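Local coordinates for protein NAD_Gly3P_dh, NAD-dependent glycerol-3-phosphate dehydrogenase (Streptosporangium roseum, PDB 5OCM) that binds NADP(H) in a Rossmann-type domain and, as an imine reductase, probably uses the cofactor to reduce imines to amines, at residues D69-V73 with Q99-T103; A131-G137 with G155-A161; R54-S60 with V83-R87. All coordinates share one frame; numbering follows the deposited sequence.

Contact 1: D69-V73 with Q99-T103. With NAP (NADP nicotinamide-adenine-dinucleotide phosphate), chain G.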
# COMPACT_ATOMS: atom_id res chain seq x y z
N ASP A 69 -10.68 4.71 -23.38
CA ASP A 69 -11.67 5.32 -22.50
C ASP A 69 -13.06 5.22 -23.08
O ASP A 69 -13.24 4.67 -24.15
CB ASP A 69 -11.27 6.79 -22.21
CG ASP A 69 -11.23 7.64 -23.49
OD1 ASP A 69 -11.80 7.29 -24.58
OD2 ASP A 69 -10.68 8.75 -23.36
N HIS A 70 -14.02 5.74 -22.36
CA HIS A 70 -15.43 5.66 -22.70
C HIS A 70 -15.73 6.23 -24.09
O HIS A 70 -16.56 5.69 -24.85
CB HIS A 70 -16.26 6.43 -21.65
CG HIS A 70 -17.74 6.30 -21.84
ND1 HIS A 70 -18.57 7.36 -22.14
CD2 HIS A 70 -18.55 5.23 -21.73
CE1 HIS A 70 -19.84 6.95 -22.07
NE2 HIS A 70 -19.83 5.64 -22.03
N ALA A 71 -15.09 7.35 -24.42
CA ALA A 71 -15.28 7.96 -25.75
C ALA A 71 -14.88 6.98 -26.88
O ALA A 71 -15.61 6.84 -27.86
CB ALA A 71 -14.51 9.27 -25.90
N ALA A 72 -13.76 6.29 -26.69
CA ALA A 72 -13.36 5.24 -27.60
C ALA A 72 -14.29 4.06 -27.65
O ALA A 72 -14.62 3.54 -28.75
CB ALA A 72 -11.91 4.78 -27.27
N VAL A 73 -14.81 3.66 -26.49
CA VAL A 73 -15.78 2.59 -26.41
C VAL A 73 -17.01 2.95 -27.27
O VAL A 73 -17.46 2.14 -28.07
CB VAL A 73 -16.25 2.33 -24.98
CG1 VAL A 73 -17.48 1.39 -24.94
CG2 VAL A 73 -15.12 1.73 -24.17
N GLN A 99 -20.20 6.35 -16.58
CA GLN A 99 -19.93 5.88 -17.96
C GLN A 99 -20.39 4.44 -18.15
O GLN A 99 -21.03 4.11 -19.16
CB GLN A 99 -18.45 6.05 -18.30
CG GLN A 99 -18.03 7.48 -18.45
CD GLN A 99 -16.52 7.71 -18.50
OE1 GLN A 99 -15.77 6.85 -18.07
NE2 GLN A 99 -16.11 8.86 -19.01
N ALA A 100 -20.12 3.60 -17.14
CA ALA A 100 -20.51 2.21 -17.20
C ALA A 100 -22.04 2.09 -17.31
O ALA A 100 -22.53 1.26 -18.09
CB ALA A 100 -20.00 1.46 -15.99
N ARG A 101 -22.74 2.87 -16.52
CA ARG A 101 -24.21 2.80 -16.54
C ARG A 101 -24.77 3.32 -17.87
O ARG A 101 -25.81 2.82 -18.33
CB ARG A 101 -24.82 3.56 -15.32
CG ARG A 101 -24.52 2.87 -14.02
CD ARG A 101 -25.18 3.49 -12.81
NE ARG A 101 -24.55 2.94 -11.57
CZ ARG A 101 -23.79 3.59 -10.70
NH1 ARG A 101 -23.52 4.88 -10.87
NH2 ARG A 101 -23.25 2.95 -9.67
N ALA A 102 -24.10 4.29 -18.48
CA ALA A 102 -24.50 4.82 -19.78
C ALA A 102 -24.35 3.73 -20.85
O ALA A 102 -25.28 3.52 -21.64
CB ALA A 102 -23.72 6.07 -20.15
N THR A 103 -23.22 3.03 -20.87
CA THR A 103 -23.07 1.91 -21.83
C THR A 103 -24.06 0.79 -21.54
O THR A 103 -24.64 0.22 -22.47
CB THR A 103 -21.62 1.40 -21.85
OG1 THR A 103 -20.78 2.51 -22.19
CG2 THR A 103 -21.45 0.28 -22.90
PA NAP G . -3.03 1.48 -24.84
O1A NAP G . -1.75 0.66 -25.03
O2A NAP G . -2.74 2.91 -24.89
O5B NAP G . -4.19 1.08 -25.91
C5B NAP G . -5.26 1.98 -26.17
C4B NAP G . -6.14 1.21 -27.12
O4B NAP G . -7.36 1.89 -27.37
C3B NAP G . -5.49 0.91 -28.51
O3B NAP G . -5.86 -0.40 -28.99
C2B NAP G . -6.14 2.02 -29.37
O2B NAP G . -6.09 1.78 -30.79
C1B NAP G . -7.53 2.03 -28.80
N9A NAP G . -8.27 3.24 -29.11
C8A NAP G . -8.10 4.48 -28.63
N7A NAP G . -8.99 5.32 -29.13
C5A NAP G . -9.76 4.59 -29.97
C6A NAP G . -10.90 4.86 -30.83
N6A NAP G . -11.42 6.15 -30.90
N1A NAP G . -11.37 3.86 -31.61
C2A NAP G . -10.87 2.61 -31.56
N3A NAP G . -9.83 2.26 -30.77
C4A NAP G . -9.29 3.22 -29.98
O3 NAP G . -3.75 1.26 -23.45
PN NAP G . -3.74 -0.16 -22.62
O1N NAP G . -2.67 -0.12 -21.61
O2N NAP G . -4.03 -1.34 -23.57
O5D NAP G . -5.08 0.20 -21.80
C5D NAP G . -6.34 -0.11 -22.39
C4D NAP G . -7.38 -0.01 -21.28
O4D NAP G . -7.04 -1.03 -20.24
C3D NAP G . -7.40 1.40 -20.67
O3D NAP G . -8.75 1.78 -20.33
C2D NAP G . -6.56 1.17 -19.40
O2D NAP G . -6.77 2.09 -18.32
C1D NAP G . -6.96 -0.29 -19.05
N1N NAP G . -5.99 -0.97 -18.21
C2N NAP G . -4.73 -1.09 -18.59
C3N NAP G . -3.79 -1.72 -17.75
C7N NAP G . -2.35 -1.83 -18.08
O7N NAP G . -1.63 -2.29 -17.16
N7N NAP G . -1.90 -1.45 -19.24
C4N NAP G . -4.22 -2.28 -16.54
C5N NAP G . -5.58 -2.22 -16.24
C6N NAP G . -6.43 -1.55 -17.10
P2B NAP G . -4.78 2.22 -31.62
O1X NAP G . -3.79 1.13 -31.42
O2X NAP G . -5.39 2.38 -32.97
O3X NAP G . -4.45 3.62 -31.11
O HOH W 1 -13.59 6.20 -19.65

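Contact 2: A131-G137 with G155-A161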
# COMPACT_ATOMS: atom_id res chain seq x y z
N ALA A 131 -3.95 -13.11 -11.48
CA ALA A 131 -4.69 -11.97 -11.98
C ALA A 131 -6.03 -11.86 -11.33
O ALA A 131 -6.72 -12.88 -11.23
CB ALA A 131 -4.83 -12.07 -13.49
N PHE A 132 -6.42 -10.63 -11.00
CA PHE A 132 -7.68 -10.34 -10.32
C PHE A 132 -8.54 -9.48 -11.26
O PHE A 132 -8.05 -8.48 -11.76
CB PHE A 132 -7.15 -9.52 -9.10
CG PHE A 132 -8.15 -9.07 -8.10
CD1 PHE A 132 -9.27 -9.81 -7.81
CD2 PHE A 132 -7.89 -7.92 -7.34
CE1 PHE A 132 -10.15 -9.39 -6.82
CE2 PHE A 132 -8.78 -7.47 -6.41
CZ PHE A 132 -9.87 -8.22 -6.09
N LEU A 133 -9.78 -9.89 -11.51
CA LEU A 133 -10.68 -9.12 -12.38
C LEU A 133 -12.06 -9.10 -11.77
O LEU A 133 -12.52 -10.11 -11.21
CB LEU A 133 -10.74 -9.73 -13.80
CG LEU A 133 -9.47 -9.71 -14.62
CD1 LEU A 133 -8.69 -11.05 -14.38
CD2 LEU A 133 -9.76 -9.63 -16.12
N LEU A 134 -12.73 -7.96 -11.90
CA LEU A 134 -14.04 -7.73 -11.23
C LEU A 134 -15.09 -7.52 -12.31
O LEU A 134 -14.83 -6.81 -13.26
CB LEU A 134 -13.98 -6.48 -10.38
CG LEU A 134 -12.82 -6.38 -9.43
CD1 LEU A 134 -12.86 -5.08 -8.64
CD2 LEU A 134 -12.80 -7.57 -8.48
N TYR A 135 -16.27 -8.12 -12.12
CA TYR A 135 -17.34 -8.00 -13.13
C TYR A 135 -18.64 -7.59 -12.44
O TYR A 135 -18.93 -8.04 -11.31
CB TYR A 135 -17.57 -9.36 -13.81
CG TYR A 135 -16.45 -9.75 -14.70
CD1 TYR A 135 -15.33 -10.41 -14.21
CD2 TYR A 135 -16.45 -9.39 -16.05
CE1 TYR A 135 -14.25 -10.70 -15.03
CE2 TYR A 135 -15.40 -9.66 -16.87
CZ TYR A 135 -14.30 -10.35 -16.36
OH TYR A 135 -13.23 -10.61 -17.14
N SER A 136 -19.42 -6.78 -13.15
CA SER A 136 -20.76 -6.44 -12.73
C SER A 136 -21.70 -6.53 -13.87
O SER A 136 -21.32 -6.38 -15.05
CB SER A 136 -20.81 -4.99 -12.23
OG SER A 136 -19.83 -4.78 -11.28
N GLY A 137 -22.96 -6.77 -13.52
CA GLY A 137 -24.02 -6.96 -14.55
C GLY A 137 -24.84 -8.16 -14.15
O GLY A 137 -24.80 -8.59 -13.00
N GLY A 155 -8.50 -15.09 -10.30
CA GLY A 155 -9.14 -14.12 -9.43
C GLY A 155 -10.31 -13.39 -10.03
O GLY A 155 -10.72 -12.36 -9.54
N THR A 156 -10.90 -13.95 -11.07
CA THR A 156 -12.14 -13.48 -11.64
C THR A 156 -13.27 -13.55 -10.59
O THR A 156 -13.50 -14.61 -10.00
CB THR A 156 -12.45 -14.31 -12.89
OG1 THR A 156 -11.46 -13.97 -13.88
CG2 THR A 156 -13.83 -14.06 -13.42
N THR A 157 -13.93 -12.42 -10.33
CA THR A 157 -14.94 -12.34 -9.29
C THR A 157 -16.12 -11.45 -9.69
O THR A 157 -15.98 -10.46 -10.44
CB THR A 157 -14.33 -12.01 -7.85
OG1 THR A 157 -14.83 -10.82 -7.28
CG2 THR A 157 -12.87 -12.00 -7.80
N TYR A 158 -17.30 -11.83 -9.22
CA TYR A 158 -18.55 -11.12 -9.53
C TYR A 158 -18.94 -10.20 -8.40
O TYR A 158 -19.03 -10.64 -7.23
CB TYR A 158 -19.66 -12.13 -9.75
CG TYR A 158 -21.02 -11.55 -9.99
CD1 TYR A 158 -21.31 -10.87 -11.16
CD2 TYR A 158 -22.03 -11.65 -9.04
CE1 TYR A 158 -22.56 -10.33 -11.41
CE2 TYR A 158 -23.28 -11.09 -9.28
CZ TYR A 158 -23.55 -10.43 -10.46
OH TYR A 158 -24.78 -9.87 -10.69
N LEU A 159 -19.22 -8.95 -8.70
CA LEU A 159 -19.53 -7.94 -7.69
C LEU A 159 -20.99 -7.80 -7.47
O LEU A 159 -21.38 -7.55 -6.34
CB LEU A 159 -19.00 -6.56 -8.05
CG LEU A 159 -17.48 -6.42 -8.07
CD1 LEU A 159 -17.12 -5.05 -8.57
CD2 LEU A 159 -16.83 -6.63 -6.73
N GLY A 160 -21.81 -7.86 -8.48
CA GLY A 160 -23.25 -7.58 -8.30
C GLY A 160 -23.84 -7.09 -9.57
O GLY A 160 -23.16 -6.93 -10.60
N ALA A 161 -25.14 -6.83 -9.49
CA ALA A 161 -25.96 -6.47 -10.66
C ALA A 161 -25.78 -5.07 -11.24
O ALA A 161 -25.97 -4.86 -12.43
CB ALA A 161 -27.44 -6.69 -10.28
O HOH W 2 -11.66 -12.63 -16.14

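Contact 3: R54-S60 with V83-R87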
# COMPACT_ATOMS: atom_id res chain seq x y z
N ARG A 54 -16.65 -4.59 -37.17
CA ARG A 54 -17.90 -5.30 -37.40
C ARG A 54 -17.67 -6.79 -37.70
O ARG A 54 -18.36 -7.64 -37.16
CB ARG A 54 -18.62 -4.62 -38.59
CG ARG A 54 -19.99 -5.18 -38.94
CD ARG A 54 -20.37 -4.72 -40.39
NE ARG A 54 -21.78 -4.46 -40.44
CZ ARG A 54 -22.71 -5.35 -40.74
NH1 ARG A 54 -23.99 -4.98 -40.75
NH2 ARG A 54 -22.38 -6.62 -41.06
N ASP A 55 -16.70 -7.09 -38.56
CA ASP A 55 -16.36 -8.49 -38.86
C ASP A 55 -15.91 -9.24 -37.57
O ASP A 55 -16.23 -10.41 -37.34
CB ASP A 55 -15.19 -8.55 -39.85
CG ASP A 55 -15.59 -8.27 -41.32
OD1 ASP A 55 -16.81 -8.14 -41.62
OD2 ASP A 55 -14.64 -8.22 -42.11
N ALA A 56 -15.13 -8.55 -36.74
CA ALA A 56 -14.64 -9.16 -35.51
C ALA A 56 -15.78 -9.50 -34.56
O ALA A 56 -15.86 -10.61 -34.02
CB ALA A 56 -13.64 -8.25 -34.88
N ALA A 57 -16.71 -8.55 -34.41
CA ALA A 57 -17.85 -8.74 -33.54
C ALA A 57 -18.74 -9.89 -34.01
O ALA A 57 -19.21 -10.69 -33.18
CB ALA A 57 -18.65 -7.46 -33.41
N GLU A 58 -18.86 -10.03 -35.33
CA GLU A 58 -19.72 -11.07 -35.90
C GLU A 58 -19.16 -12.46 -35.72
O GLU A 58 -19.90 -13.41 -35.87
CB GLU A 58 -19.92 -10.86 -37.44
CG GLU A 58 -20.92 -9.82 -37.81
CD GLU A 58 -21.06 -9.60 -39.31
OE1 GLU A 58 -20.13 -9.89 -40.13
OE2 GLU A 58 -22.14 -9.09 -39.65
N ALA A 59 -17.87 -12.59 -35.42
CA ALA A 59 -17.21 -13.90 -35.39
C ALA A 59 -17.47 -14.73 -34.14
O ALA A 59 -17.31 -15.97 -34.19
CB ALA A 59 -15.73 -13.70 -35.58
N SER A 60 -17.86 -14.09 -33.03
CA SER A 60 -17.90 -14.78 -31.75
C SER A 60 -19.15 -14.50 -30.93
O SER A 60 -19.72 -13.42 -31.03
CB SER A 60 -16.68 -14.36 -30.86
OG SER A 60 -15.46 -14.40 -31.61
N VAL A 83 -25.25 -5.89 -34.95
CA VAL A 83 -24.35 -7.04 -35.00
C VAL A 83 -24.23 -7.75 -33.62
O VAL A 83 -24.03 -8.91 -33.57
CB VAL A 83 -22.94 -6.47 -35.45
CG1 VAL A 83 -21.85 -7.52 -35.38
CG2 VAL A 83 -23.03 -5.89 -36.86
N LEU A 84 -24.26 -6.99 -32.53
CA LEU A 84 -24.10 -7.49 -31.16
C LEU A 84 -25.31 -8.24 -30.62
O LEU A 84 -25.24 -8.90 -29.62
CB LEU A 84 -23.63 -6.41 -30.17
CG LEU A 84 -22.20 -5.90 -30.45
CD1 LEU A 84 -21.86 -4.60 -29.69
CD2 LEU A 84 -21.11 -6.98 -30.17
N ALA A 85 -26.45 -8.11 -31.27
CA ALA A 85 -27.60 -9.01 -31.06
C ALA A 85 -27.26 -10.46 -30.88
O ALA A 85 -26.59 -11.11 -31.71
CB ALA A 85 -28.63 -8.87 -32.23
N GLY A 86 -27.65 -10.99 -29.71
CA GLY A 86 -27.45 -12.40 -29.36
C GLY A 86 -26.08 -12.67 -28.76
O GLY A 86 -25.75 -13.85 -28.57
N ARG A 87 -25.23 -11.65 -28.64
CA ARG A 87 -23.85 -11.83 -28.18
C ARG A 87 -23.73 -11.18 -26.82
O ARG A 87 -24.53 -10.39 -26.41
CB ARG A 87 -22.83 -11.21 -29.13
CG ARG A 87 -22.98 -11.72 -30.56
CD ARG A 87 -22.06 -11.00 -31.54
NE ARG A 87 -22.55 -11.25 -32.88
CZ ARG A 87 -22.33 -12.34 -33.59
NH1 ARG A 87 -21.56 -13.30 -33.17
NH2 ARG A 87 -22.92 -12.45 -34.78

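Contact 1: D69-V73 with Q99-T103
His-70, in the first turn of helix 70-77, faces Gln-99 on helix 97-109, and their CA atoms, 6.5 Å apart, mark the nearest approach of the two backbones, close to the N-terminal end of each helix. The imidazole carries the contact. With CG anti to the backbone N (chi1 -175°), the ring reaches out to the second helix, where one of its faces takes the aliphatic part of the glutamine. Gln-99 CB stands 3.7 Å from the ring centroid and 18° off the normal, the geometry of a CH-pi contact. Beyond CG the glutamine runs extended, and its CD comes to 3.4 Å from His-70 CB; the amide plane is turned only 17° from the ring plane, so the two flat groups are nearly parallel but displaced. At the ring edge, in its plane, His-70 NE2 donates to Thr-103 OG1 over 3.3 Å, a weak bond because the hydrogen points well off the hydroxyl. A water joins the upstream ends: it accepts from His-70 N at 2.8 Å and donates to Gln-99 OE1, which also accepts from Thr-96 N, two bonds that would limit rotation of the amide. The start of helix 70-77 is secured separately by Asp-69 as N-cap, its OD1 receiving Ala-72 N at 3.0 Å in a nearly straight bond. That turn bears on the cofactor too, for Ala-72 CB touches the adenine of NADP at C5A, 3.5 Å away. In the Rossmann-type domain helix 70-77 packs on the loops leaving the central sheet, Val-73 against Val-67 and Thr-93, while on helix 97-109 Thr-103 rests on Tyr-114 of strand 113-120 and Gln-99 meets His-244 of the second subunit.

Contact 2: A131-G137 with G155-A161
Tyr-158 OH donates to Gly-137 O at 2.6 Å, a short bond joining a side chain of one strand to the backbone at the far end of the other. It lies at the C-terminal end of the parallel pairing of strands 131-136 and 155-160, the two strands of a beta-alpha-beta unit whose connection is helix 139-149. Their short axes pass 4.4 Å apart at 16°. Thr-157 N donates to Leu-133 O and Leu-159 N to Tyr-135 O, each over 2.8 Å, and Tyr-135 N returns a bond to Thr-157 O. At the entrance Gly-155 N meets Ala-131 O; a CB on Gly-155 would run into that same oxygen, which is consistent with a glycine here. At the exit Gly-137 N bonds Gly-160 O. Tyr-158 holds CG anti to its backbone N (chi1 176°), which carries the ring alongside Gly-137, whose O lies at the ring edge, in plane.

The two faces of the pair pack differently. On one, Leu-134 CB touches Leu-159 CD1 at 3.9 Å, and Phe-132, Leu-134, Thr-157 and Leu-159 all receive Phe-204 of the second subunit, so the edge strand within this chain is part of the dimer interface. Helix 165-192 adds Tyr-169 to the same two leucines, and Ser-136 OG bonds Ser-166. On the other face, Leu-133 and Tyr-135 lie against Leu-152, with Leu-149 of the crossover helix also on Tyr-135. There the methyl Thr-156 CG2 meets Tyr-135 CE1 obliquely at 3.7 Å, while Thr-156 OG1 turns to Gly-153 O. A water completes this corner, lying 2.7 Å from Tyr-135 OH and donating to Thr-156 OG1 at 2.6 Å.

Contact 3: R54-S60 with V83-R87
Arg-87 sends its guanidinium over the C-terminal part of helix 53-58 from the end of a type II beta turn, Leu-84 to Arg-87, that leads into strand 88-91 of the Rossmann-type domain. This is the close-fitting part. The side chain is extended from CG to NE (chi2 174°), and Glu-58 CA lies over the centre of one guanidinium face, 3.6 Å above its plane. Two bonds lying in the guanidinium plane fix its rotation: NE gives a fairly straight bond to Val-83 O at 2.9 Å, and NH1 one to Ser-60 O at 2.8 Å, this donor standing 66° out of the carbonyl plane of Ser-60. A positive group here, close to Ala-57 O and Glu-58 O at the C-terminal end of the helix, is probably favourable. Replacing Arg-87 by an alanine would probably leave Ser-60 O and Val-83 O without these donors and open a gap over the helix end. Beside it, Val-83 CG1 wedges between Glu-58 CG at 3.5 Å and Ala-57 CB at 3.8 Å, and the buried Leu-84 CD2 adds a lighter touch on Ala-57 CB.

The outer side is looser and faces solvent. Arg-54 and Glu-58, both exposed and one turn apart, form a salt bridge, Arg-54 NH2 to Glu-58 OE2 at 2.9 Å, within the helix. The guanidinium of Arg-54 also turns one face to the valine, with Val-83 CG2 over its centre, 3.9 Å from Arg-54 CZ.

From the N terminus, residues 54-60 come first and open contact 3; residues 69-73 then open contact 1 before 83-87 return to close contact 3, and 99-103 close contact 1. The two loops therefore cross, their segments alternating. Contact 3 ties helix 53-58 to the turn before strand 88-91, and contact 1 joins the helices flanking that strand in sequence, on the cofactor's adenine side. Contact 2 follows in series, closing the shortest of the three loops around helix 139-149 at the opposite end of the strand order from 48-49. No two contacts touch: between centres, contacts 1 and 2 lie about 18 Å apart, contacts 2 and 3 about 23 Å.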